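Local coordinates for thiamine-phosphate synthase (PDB 1XI3), which probably condenses a thiazole phosphate with a pyrimidine pyrophosphate to form thiamine phosphate, using a magnesium ion, at residues A[22-27]-A[44-49]; A[190-195]-A[204-209]. All coordinates share one frame; numbering follows the deposited sequence.

Contact 1 (A[22-27]-A[44-49])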
# COMPACT_ATOMS: atom_id res chain seq x y z
N ASP A 22 2.48 -17.85 -1.72
CA ASP A 22 2.42 -17.90 -0.26
C ASP A 22 3.79 -18.20 0.30
O ASP A 22 4.21 -19.35 0.33
CB ASP A 22 1.40 -18.93 0.22
CG ASP A 22 1.20 -18.90 1.73
OD1 ASP A 22 1.94 -18.16 2.43
OD2 ASP A 22 0.25 -19.56 2.22
N ARG A 23 4.52 -17.14 0.67
CA ARG A 23 5.89 -17.29 1.17
C ARG A 23 5.96 -18.07 2.49
O ARG A 23 7.06 -18.45 2.92
CB ARG A 23 6.55 -15.92 1.32
CG ARG A 23 5.83 -15.00 2.29
CD ARG A 23 6.58 -13.69 2.57
NE ARG A 23 7.03 -13.03 1.36
CZ ARG A 23 7.86 -12.00 1.32
NH1 ARG A 23 8.32 -11.45 2.45
NH2 ARG A 23 8.23 -11.52 0.14
N ARG A 24 4.81 -18.28 3.14
CA ARG A 24 4.76 -19.22 4.29
C ARG A 24 5.11 -20.66 3.87
O ARG A 24 5.58 -21.47 4.72
CB ARG A 24 3.43 -19.19 5.02
CG ARG A 24 3.09 -17.85 5.64
CD ARG A 24 1.68 -17.80 6.18
NE ARG A 24 0.71 -17.97 5.09
CZ ARG A 24 -0.60 -17.87 5.22
NH1 ARG A 24 -1.14 -17.57 6.38
NH2 ARG A 24 -1.38 -18.04 4.15
N LEU A 25 4.88 -20.96 2.59
CA LEU A 25 5.11 -22.28 2.02
C LEU A 25 6.35 -22.31 1.13
O LEU A 25 7.18 -23.23 1.25
CB LEU A 25 3.90 -22.74 1.23
CG LEU A 25 2.57 -22.80 1.99
CD1 LEU A 25 1.44 -23.07 1.01
CD2 LEU A 25 2.63 -23.85 3.08
N LYS A 26 6.47 -21.32 0.22
CA LYS A 26 7.55 -21.30 -0.76
C LYS A 26 7.87 -19.90 -1.15
O LYS A 26 6.97 -19.07 -1.20
CB LYS A 26 7.15 -22.04 -2.03
CG LYS A 26 7.19 -23.54 -1.96
N PRO A 27 9.13 -19.60 -1.43
CA PRO A 27 9.43 -18.22 -1.87
C PRO A 27 8.80 -17.93 -3.22
O PRO A 27 8.65 -18.82 -4.06
CB PRO A 27 10.96 -18.18 -1.96
CG PRO A 27 11.44 -19.45 -1.28
CD PRO A 27 10.35 -20.43 -1.33
N GLN A 44 -1.05 -14.42 -8.90
CA GLN A 44 -1.32 -13.34 -7.96
C GLN A 44 -0.24 -13.34 -6.89
O GLN A 44 -0.02 -14.35 -6.18
CB GLN A 44 -2.70 -13.48 -7.31
CG GLN A 44 -3.02 -12.37 -6.35
CD GLN A 44 -4.21 -12.70 -5.49
OE1 GLN A 44 -4.08 -12.91 -4.28
NE2 GLN A 44 -5.37 -12.80 -6.11
N MET A 45 0.43 -12.20 -6.76
CA MET A 45 1.35 -11.95 -5.70
C MET A 45 0.61 -11.50 -4.46
O MET A 45 -0.01 -10.45 -4.45
CB MET A 45 2.36 -10.87 -6.10
CG MET A 45 3.44 -10.64 -5.08
SD MET A 45 4.76 -9.48 -5.57
CE MET A 45 3.93 -7.92 -5.35
N ARG A 46 0.71 -12.30 -3.39
CA ARG A 46 -0.04 -12.01 -2.16
C ARG A 46 0.97 -12.06 -1.01
O ARG A 46 1.37 -13.15 -0.57
CB ARG A 46 -1.16 -13.04 -1.97
CG ARG A 46 -1.99 -12.82 -0.72
CD ARG A 46 -3.11 -13.80 -0.60
NE ARG A 46 -3.78 -13.57 0.67
CZ ARG A 46 -3.41 -14.10 1.83
NH1 ARG A 46 -2.36 -14.92 1.91
NH2 ARG A 46 -4.11 -13.80 2.94
N ILE A 47 1.42 -10.88 -0.58
CA ILE A 47 2.44 -10.75 0.47
C ILE A 47 1.87 -9.95 1.66
O ILE A 47 1.42 -8.83 1.48
CB ILE A 47 3.65 -10.03 -0.06
CG1 ILE A 47 4.26 -10.80 -1.25
CG2 ILE A 47 4.67 -9.88 1.02
CD1 ILE A 47 5.33 -10.06 -1.93
N LYS A 48 1.91 -10.55 2.83
CA LYS A 48 1.56 -9.86 4.10
C LYS A 48 2.83 -9.43 4.82
O LYS A 48 3.81 -10.17 4.85
CB LYS A 48 0.81 -10.84 5.00
N ASN A 49 2.83 -8.23 5.38
CA ASN A 49 3.87 -7.79 6.30
C ASN A 49 5.28 -7.81 5.71
O ASN A 49 6.21 -8.37 6.31
CB ASN A 49 3.84 -8.65 7.57
CG ASN A 49 2.48 -8.65 8.23
OD1 ASN A 49 1.84 -9.70 8.38
ND2 ASN A 49 2.01 -7.47 8.62
O HOH W 1 3.53 -14.75 -0.88
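Ile-47 lays its CG2 methyl over one face of the Arg-23 guanidinium, above its centre and 3.8 Å from CZ. Arginine suits this place: its flat end offers a face to the methyl and N-H groups to acids, NE to Glu-28 and NH2 to Glu-54. A bend at chi3 (49°) turns the plane under the isoleucine. Cutting Arg-23 back to an alanine would probably leave Glu-28 and Glu-54 without their mate and the methyl with no flat group beneath.

No direct hydrogen bond joins the segments; one water does, accepting from Arg-23 N and donating to Arg-46 O at 2.7 Å. Residues 22-27 lie in the loop after strand 17-20; 44-49 are the end of neighbouring strand 42-45 and the loop beyond, at the C-terminal mouth of a TIM barrel, and 44-48 are predicted to bind the pyrimidine pyrophosphate.

Among the charges, Arg-24 grips Asp-22 side-on: NE meets the syn lone pair of OD1 at 2.9 Å, nearly straight (167°), and NH2 takes OD2 from above the carboxylate plane. Arg-24 N bonds OD1, an Asx turn. Arg-24 NH2 lies 4.0 Å from Arg-46 NH1, guanidinium planes 40° apart; Asp-22, its OD2 5.3 Å from that NH1, probably tempers the like charges.

Contact 2 (A[190-195]-A[204-209]). With SO4 (sulfate ion), chain C.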
# COMPACT_ATOMS: atom_id res chain seq x y z
N ILE A 190 -3.74 -22.13 -3.83
CA ILE A 190 -2.55 -21.75 -3.07
C ILE A 190 -1.87 -23.05 -2.62
O ILE A 190 -0.88 -23.47 -3.21
CB ILE A 190 -2.89 -20.83 -1.87
CG1 ILE A 190 -3.82 -19.69 -2.33
CG2 ILE A 190 -1.58 -20.31 -1.25
CD1 ILE A 190 -3.99 -18.54 -1.31
N SER A 191 -2.45 -23.70 -1.62
CA SER A 191 -1.80 -24.85 -0.97
C SER A 191 -1.55 -26.02 -1.91
O SER A 191 -0.53 -26.69 -1.80
CB SER A 191 -2.61 -25.31 0.26
OG SER A 191 -3.85 -25.85 -0.13
N ALA A 192 -2.51 -26.29 -2.79
CA ALA A 192 -2.38 -27.39 -3.76
C ALA A 192 -1.10 -27.32 -4.60
O ALA A 192 -0.54 -28.36 -5.01
CB ALA A 192 -3.59 -27.45 -4.65
N VAL A 193 -0.61 -26.10 -4.86
CA VAL A 193 0.57 -25.92 -5.69
C VAL A 193 1.76 -25.53 -4.83
O VAL A 193 2.83 -26.17 -4.89
CB VAL A 193 0.26 -24.88 -6.79
CG1 VAL A 193 1.51 -24.41 -7.46
CG2 VAL A 193 -0.71 -25.50 -7.76
N MET A 194 1.58 -24.52 -3.99
CA MET A 194 2.68 -23.98 -3.20
C MET A 194 3.11 -24.90 -2.06
O MET A 194 4.25 -24.83 -1.60
CB MET A 194 2.30 -22.60 -2.64
CG MET A 194 2.09 -21.56 -3.72
SD MET A 194 3.65 -21.08 -4.51
CE MET A 194 3.13 -20.35 -6.07
N GLY A 195 2.18 -25.75 -1.63
CA GLY A 195 2.44 -26.74 -0.59
C GLY A 195 2.89 -28.08 -1.14
O GLY A 195 3.17 -28.99 -0.38
N GLU A 204 0.86 -28.66 -13.41
CA GLU A 204 0.56 -29.43 -14.62
C GLU A 204 -0.69 -30.29 -14.47
O GLU A 204 -1.54 -30.32 -15.37
CB GLU A 204 1.72 -30.36 -14.98
CG GLU A 204 2.85 -29.65 -15.68
CD GLU A 204 3.99 -30.61 -16.03
OE1 GLU A 204 5.17 -30.19 -15.88
OE2 GLU A 204 3.67 -31.77 -16.47
N GLU A 205 -0.80 -30.97 -13.33
CA GLU A 205 -1.95 -31.83 -13.04
C GLU A 205 -3.25 -31.03 -13.02
O GLU A 205 -4.25 -31.43 -13.59
CB GLU A 205 -1.79 -32.48 -11.68
CG GLU A 205 -0.66 -33.48 -11.59
CD GLU A 205 -0.46 -34.00 -10.16
OE1 GLU A 205 -1.22 -33.60 -9.24
OE2 GLU A 205 0.48 -34.81 -9.97
N LEU A 206 -3.22 -29.89 -12.35
CA LEU A 206 -4.40 -29.06 -12.28
C LEU A 206 -4.73 -28.50 -13.62
O LEU A 206 -5.90 -28.43 -13.98
CB LEU A 206 -4.20 -27.95 -11.22
CG LEU A 206 -4.32 -28.48 -9.80
CD1 LEU A 206 -3.64 -27.52 -8.76
CD2 LEU A 206 -5.76 -28.74 -9.41
N ARG A 207 -3.73 -28.08 -14.39
CA ARG A 207 -3.98 -27.48 -15.68
C ARG A 207 -4.68 -28.47 -16.61
O ARG A 207 -5.57 -28.10 -17.38
CB ARG A 207 -2.68 -27.02 -16.33
CG ARG A 207 -2.84 -26.38 -17.72
CD ARG A 207 -3.71 -25.17 -17.74
NE ARG A 207 -3.96 -24.69 -19.08
CZ ARG A 207 -3.12 -23.96 -19.83
NH1 ARG A 207 -1.95 -23.49 -19.36
NH2 ARG A 207 -3.48 -23.63 -21.06
N LYS A 208 -4.23 -29.71 -16.54
CA LYS A 208 -4.81 -30.78 -17.34
C LYS A 208 -6.28 -30.96 -16.98
O LYS A 208 -7.13 -31.01 -17.87
CB LYS A 208 -4.06 -32.07 -17.09
CG LYS A 208 -4.48 -33.22 -18.07
CD LYS A 208 -3.50 -34.37 -17.98
N ILE A 209 -6.56 -31.02 -15.68
CA ILE A 209 -7.94 -31.14 -15.17
C ILE A 209 -8.79 -30.00 -15.70
O ILE A 209 -9.88 -30.19 -16.20
CB ILE A 209 -8.01 -31.23 -13.62
CG1 ILE A 209 -7.33 -32.52 -13.11
CG2 ILE A 209 -9.46 -31.18 -13.15
CD1 ILE A 209 -7.18 -32.58 -11.59
S SO4 C . -6.13 -23.01 -0.52
O1 SO4 C . -6.49 -24.41 -0.22
O2 SO4 C . -4.81 -22.89 0.07
O3 SO4 C . -6.08 -22.80 -1.97
O4 SO4 C . -7.22 -22.22 -0.02
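Leu-206 meets the short helix 191-194 through a single methyl, CD1, which approaches CG2 of Val-193 to 3.7 Å and CB of Ala-192 to 4.1 Å. The helix 199-214 has already passed Glu-204 and Glu-205 by then; Glu-205, charged as suits a partly exposed side of the helix, turns its carboxylate to Lys-173 in a salt bridge. Leucine suits the next position because its length lets one methyl span the gap between backbones whose nearest CA atoms, those of Val-193 and Leu-206, stay 8.8 Å apart. The CA-CB bond of Leu-206 points toward the short helix, and CG anti to the carbonyl carbon (chi1 -75°) places CD1 against the valine. Ala-192 meets that methyl with its only side-chain carbon, a small group that lets the helices stay close, and branched Val-193 offers CG2 across the Leu-206 chain. Leu-206 also packs on Leu-17, and three residues on Ile-209 joins it on Ala-176 of helix 176-180.

At the start of the short helix a sulfate, probably from the crystallisation liquor, accepts from Ile-190 N at O3 (3.1 Å), from Ser-191 N at O2 (3.0 Å) and from Gly-170 N. It probably marks the place of the thiazole phosphate, predicted to bind Gly-170, Ile-190 and Ser-191, with backbone N-H groups at a helix N-terminus holding the anion as in other phosphate-binding TIM barrels.

How the contacts relate
Contact 1 is a surface contact between the loop after strand 17-20 and the end of strand 42-45 with the loop beyond, whereas contact 2 is buried and joins two helices that come after strand 186-189. Because the barrel closes strand 186-189 onto 17-20, the two are neighbours in space, their centres about 16 Å apart. They touch directly: Asp-22 CB packs on Ile-190 CG2 at 3.6 Å, and Leu-25 lies against the backbone of Met-194 and Gly-195. Contact 1 relies on arginines, acids and a bridging water; between its segments contact 2 is purely apolar, its sulfate being held at the helix N-terminus. Both reach predicted substrate sites, the pyrimidine pyrophosphate's and the thiazole phosphate's respectively.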